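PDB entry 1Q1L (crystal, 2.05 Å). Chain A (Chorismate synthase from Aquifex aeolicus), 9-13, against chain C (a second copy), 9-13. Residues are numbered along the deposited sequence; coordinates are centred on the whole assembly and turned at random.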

ATOM      1  N   LEU A   9      -1.782   3.269 -10.152  1.00 37.35           N
ATOM      2  CA  LEU A   9      -0.897   4.419 -10.285  1.00 34.02           C
ATOM      3  C   LEU A   9      -0.333   4.796  -8.929  1.00 33.55           C
ATOM      4  O   LEU A   9      -0.867   4.398  -7.892  1.00 31.05           O
ATOM      5  N   ARG A  10       0.752   5.561  -8.945  1.00 30.38           N
ATOM      6  CA  ARG A  10       1.391   6.011  -7.715  1.00 31.09           C
ATOM      7  C   ARG A  10       1.919   7.405  -8.005  1.00 29.87           C
ATOM      8  O   ARG A  10       2.418   7.673  -9.100  1.00 27.40           O
ATOM      9  N   PHE A  11       1.797   8.299  -7.039  1.00 27.26           N
ATOM     10  CA  PHE A  11       2.329   9.625  -7.229  1.00 27.89           C
ATOM     11  C   PHE A  11       2.526  10.310  -5.899  1.00 27.51           C
ATOM     12  O   PHE A  11       1.897   9.958  -4.905  1.00 27.15           O
ATOM     13  N   LEU A  12       3.458  11.252  -5.876  1.00 26.31           N
ATOM     14  CA  LEU A  12       3.734  12.029  -4.685  1.00 28.45           C
ATOM     15  C   LEU A  12       3.928  13.451  -5.155  1.00 28.87           C
ATOM     16  O   LEU A  12       4.400  13.671  -6.270  1.00 27.25           O
ATOM     17  N   THR A  13       3.529  14.410  -4.326  1.00 31.02           N
ATOM     18  CA  THR A  13       3.710  15.820  -4.652  1.00 32.89           C
ATOM     19  C   THR A  13       4.428  16.435  -3.461  1.00 32.77           C
ATOM     20  O   THR A  13       4.402  15.877  -2.361  1.00 30.54           O
TER
ATOM     21  N   LEU C   9       7.579   5.260   5.869  1.00 40.30           N
ATOM     22  CA  LEU C   9       8.190   6.213   4.957  1.00 38.07           C
ATOM     23  C   LEU C   9       7.642   5.931   3.559  1.00 37.95           C
ATOM     24  O   LEU C   9       7.159   4.835   3.283  1.00 36.02           O
ATOM     25  N   ARG C  10       7.716   6.930   2.691  1.00 35.78           N
ATOM     26  CA  ARG C  10       7.267   6.807   1.311  1.00 34.89           C
ATOM     27  C   ARG C  10       8.196   7.648   0.462  1.00 32.13           C
ATOM     28  O   ARG C  10       8.500   8.784   0.814  1.00 32.11           O
ATOM     29  N   PHE C  11       8.664   7.093  -0.646  1.00 31.13           N
ATOM     30  CA  PHE C  11       9.527   7.859  -1.527  1.00 30.35           C
ATOM     31  C   PHE C  11       9.463   7.321  -2.944  1.00 29.50           C
ATOM     32  O   PHE C  11       9.057   6.185  -3.174  1.00 28.86           O
ATOM     33  N   LEU C  12       9.829   8.168  -3.896  1.00 28.48           N
ATOM     34  CA  LEU C  12       9.849   7.793  -5.300  1.00 29.82           C
ATOM     35  C   LEU C  12      11.029   8.512  -5.926  1.00 30.36           C
ATOM     36  O   LEU C  12      11.360   9.633  -5.520  1.00 29.95           O
ATOM     37  N   THR C  13      11.669   7.857  -6.891  1.00 28.77           N
ATOM     38  CA  THR C  13      12.785   8.450  -7.612  1.00 31.22           C
ATOM     39  C   THR C  13      12.388   8.447  -9.076  1.00 31.51           C
ATOM     40  O   THR C  13      11.549   7.651  -9.503  1.00 33.33           O
TER

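The two copies of residues 9-13 meet as strands running nearly at right angles: the N-to-C directions of the 10-13 segments differ by 99°, and their axes approach to 7.7 Å. That distance leaves room for side chains between the backbones, and no hydrogen bond links the two stretches. The nearest CA atoms belong to Leu12(A) and Leu12(C), 7.5 Å apart, which places the crossing at this residue.

Apolar packing supplies the centre. Both leucines send CA-to-CB toward the opposing stretch and adopt the same rotamer, chi1 m and chi2 t (-73°/175° in chain A, -75°/175° in chain C). CD1 of Leu12(A) lies 4.0 Å from CG of Leu12(C), a van der Waals contact. The same methyl also reaches the partner's backbone, with CD1 of Leu12(A) 4.0 Å from CA of Phe11(C); reciprocally, CD1 of Leu12(C) lies 4.1 Å from CA of Phe11(A). The two leucines account for most of the 272 Å² buried, at 93 and 88 Å². CA-to-CB of each phenylalanine points away, so the closest contact with the leucine is through CA, and CB of Phe11(C) comes no closer than 5.3 Å to CD1 of Leu12(A), CB of Phe11(A) no closer than 5.5 Å to CD1 of Leu12(C); chi1 is p (81°) in both.

The second kind of contact sets a leucine methyl over one face of a guanidinium. CD2 of Leu12(C) is 4.3 Å from CZ of Arg10(A), and CD2 of Leu12(A) is 4.3 Å from CZ of Arg10(C). Both arginines point toward the other stretch, but their rotamers differ: m, t, p in chain A and m, t, m in chain C for chi1 to chi3. The same facial contact occurs in both copies although chi3 falls in different wells (75° and -68°) and chi1 and chi2 each differ by about 40°.

These facial contacts leave the guanidinium edges available for polar partners, and NH1 and NH2 of both arginines are hydrogen-bonded elsewhere in the structure. Leu9 and Thr13 of each chain make no contact across the crossing.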

ATOM      1  CB  LEU A   9      -1.648   5.625 -10.850  1.00 34.61           C
ATOM      2  CG  LEU A   9      -2.169   5.555 -12.283  1.00 34.24           C
ATOM      3  CD1 LEU A   9      -2.985   6.803 -12.557  1.00 32.65           C
ATOM      4  CD2 LEU A   9      -1.006   5.422 -13.263  1.00 30.64           C
ATOM      5  CB  ARG A  10       2.592   5.129  -7.346  1.00 35.35           C
ATOM      6  CG  ARG A  10       2.434   3.649  -7.625  1.00 40.61           C
ATOM      7  CD  ARG A  10       3.802   2.960  -7.656  1.00 42.27           C
ATOM      8  NE  ARG A  10       4.372   2.789  -6.325  1.00 43.70           N
ATOM      9  CZ  ARG A  10       5.551   2.219  -6.078  1.00 43.45           C
ATOM     10  NH1 ARG A  10       6.307   1.767  -7.069  1.00 40.55           N
ATOM     11  NH2 ARG A  10       5.960   2.070  -4.827  1.00 43.44           N
ATOM     12  CB  PHE A  11       1.428  10.450  -8.180  1.00 30.21           C
ATOM     13  CG  PHE A  11       0.206  11.059  -7.533  1.00 29.96           C
ATOM     14  CD1 PHE A  11       0.287  12.278  -6.872  1.00 32.82           C
ATOM     15  CD2 PHE A  11      -1.034  10.435  -7.630  1.00 32.70           C
ATOM     16  CE1 PHE A  11      -0.851  12.875  -6.317  1.00 34.56           C
ATOM     17  CE2 PHE A  11      -2.179  11.019  -7.080  1.00 33.24           C
ATOM     18  CZ  PHE A  11      -2.088  12.243  -6.424  1.00 33.27           C
ATOM     19  CB  LEU A  12       5.010  11.553  -3.991  1.00 28.70           C
ATOM     20  CG  LEU A  12       4.938  10.222  -3.250  1.00 29.62           C
ATOM     21  CD1 LEU A  12       6.331   9.859  -2.737  1.00 29.41           C
ATOM     22  CD2 LEU A  12       3.931  10.329  -2.096  1.00 28.17           C
ATOM     23  CB  THR A  13       2.369  16.566  -4.845  1.00 35.22           C
ATOM     24  OG1 THR A  13       1.681  16.648  -3.591  1.00 34.21           O
ATOM     25  CG2 THR A  13       1.496  15.847  -5.857  1.00 33.49           C
TER
ATOM     26  CB  LEU C   9       9.704   6.018   4.959  1.00 38.68           C
ATOM     27  CG  LEU C   9      10.635   7.139   5.420  1.00 41.25           C
ATOM     28  CD1 LEU C   9      10.179   7.725   6.744  1.00 38.47           C
ATOM     29  CD2 LEU C   9      12.045   6.577   5.528  1.00 38.83           C
ATOM     30  CB  ARG C  10       5.836   7.336   1.128  1.00 35.99           C
ATOM     31  CG  ARG C  10       4.740   6.432   1.659  1.00 39.10           C
ATOM     32  CD  ARG C  10       3.401   6.733   0.980  1.00 41.45           C
ATOM     33  NE  ARG C  10       2.852   8.043   1.330  1.00 41.43           N
ATOM     34  CZ  ARG C  10       1.643   8.459   0.961  1.00 41.46           C
ATOM     35  NH1 ARG C  10       0.866   7.670   0.231  1.00 41.96           N
ATOM     36  NH2 ARG C  10       1.206   9.656   1.329  1.00 40.07           N
ATOM     37  CB  PHE C  11      10.972   7.863  -0.996  1.00 34.04           C
ATOM     38  CG  PHE C  11      11.767   6.625  -1.324  1.00 35.20           C
ATOM     39  CD1 PHE C  11      12.586   6.591  -2.448  1.00 37.02           C
ATOM     40  CD2 PHE C  11      11.728   5.515  -0.491  1.00 35.00           C
ATOM     41  CE1 PHE C  11      13.365   5.469  -2.735  1.00 36.72           C
ATOM     42  CE2 PHE C  11      12.499   4.389  -0.769  1.00 37.03           C
ATOM     43  CZ  PHE C  11      13.321   4.366  -1.893  1.00 36.08           C
ATOM     44  CB  LEU C  12       8.571   8.246  -6.018  1.00 29.52           C
ATOM     45  CG  LEU C  12       7.259   7.495  -5.787  1.00 32.30           C
ATOM     46  CD1 LEU C  12       6.134   8.227  -6.528  1.00 28.38           C
ATOM     47  CD2 LEU C  12       7.392   6.047  -6.280  1.00 26.24           C
ATOM     48  CB  THR C  13      14.091   7.640  -7.473  1.00 32.75           C
ATOM     49  OG1 THR C  13      13.970   6.412  -8.193  1.00 34.63           O
ATOM     50  CG2 THR C  13      14.393   7.346  -6.012  1.00 34.14           C
TER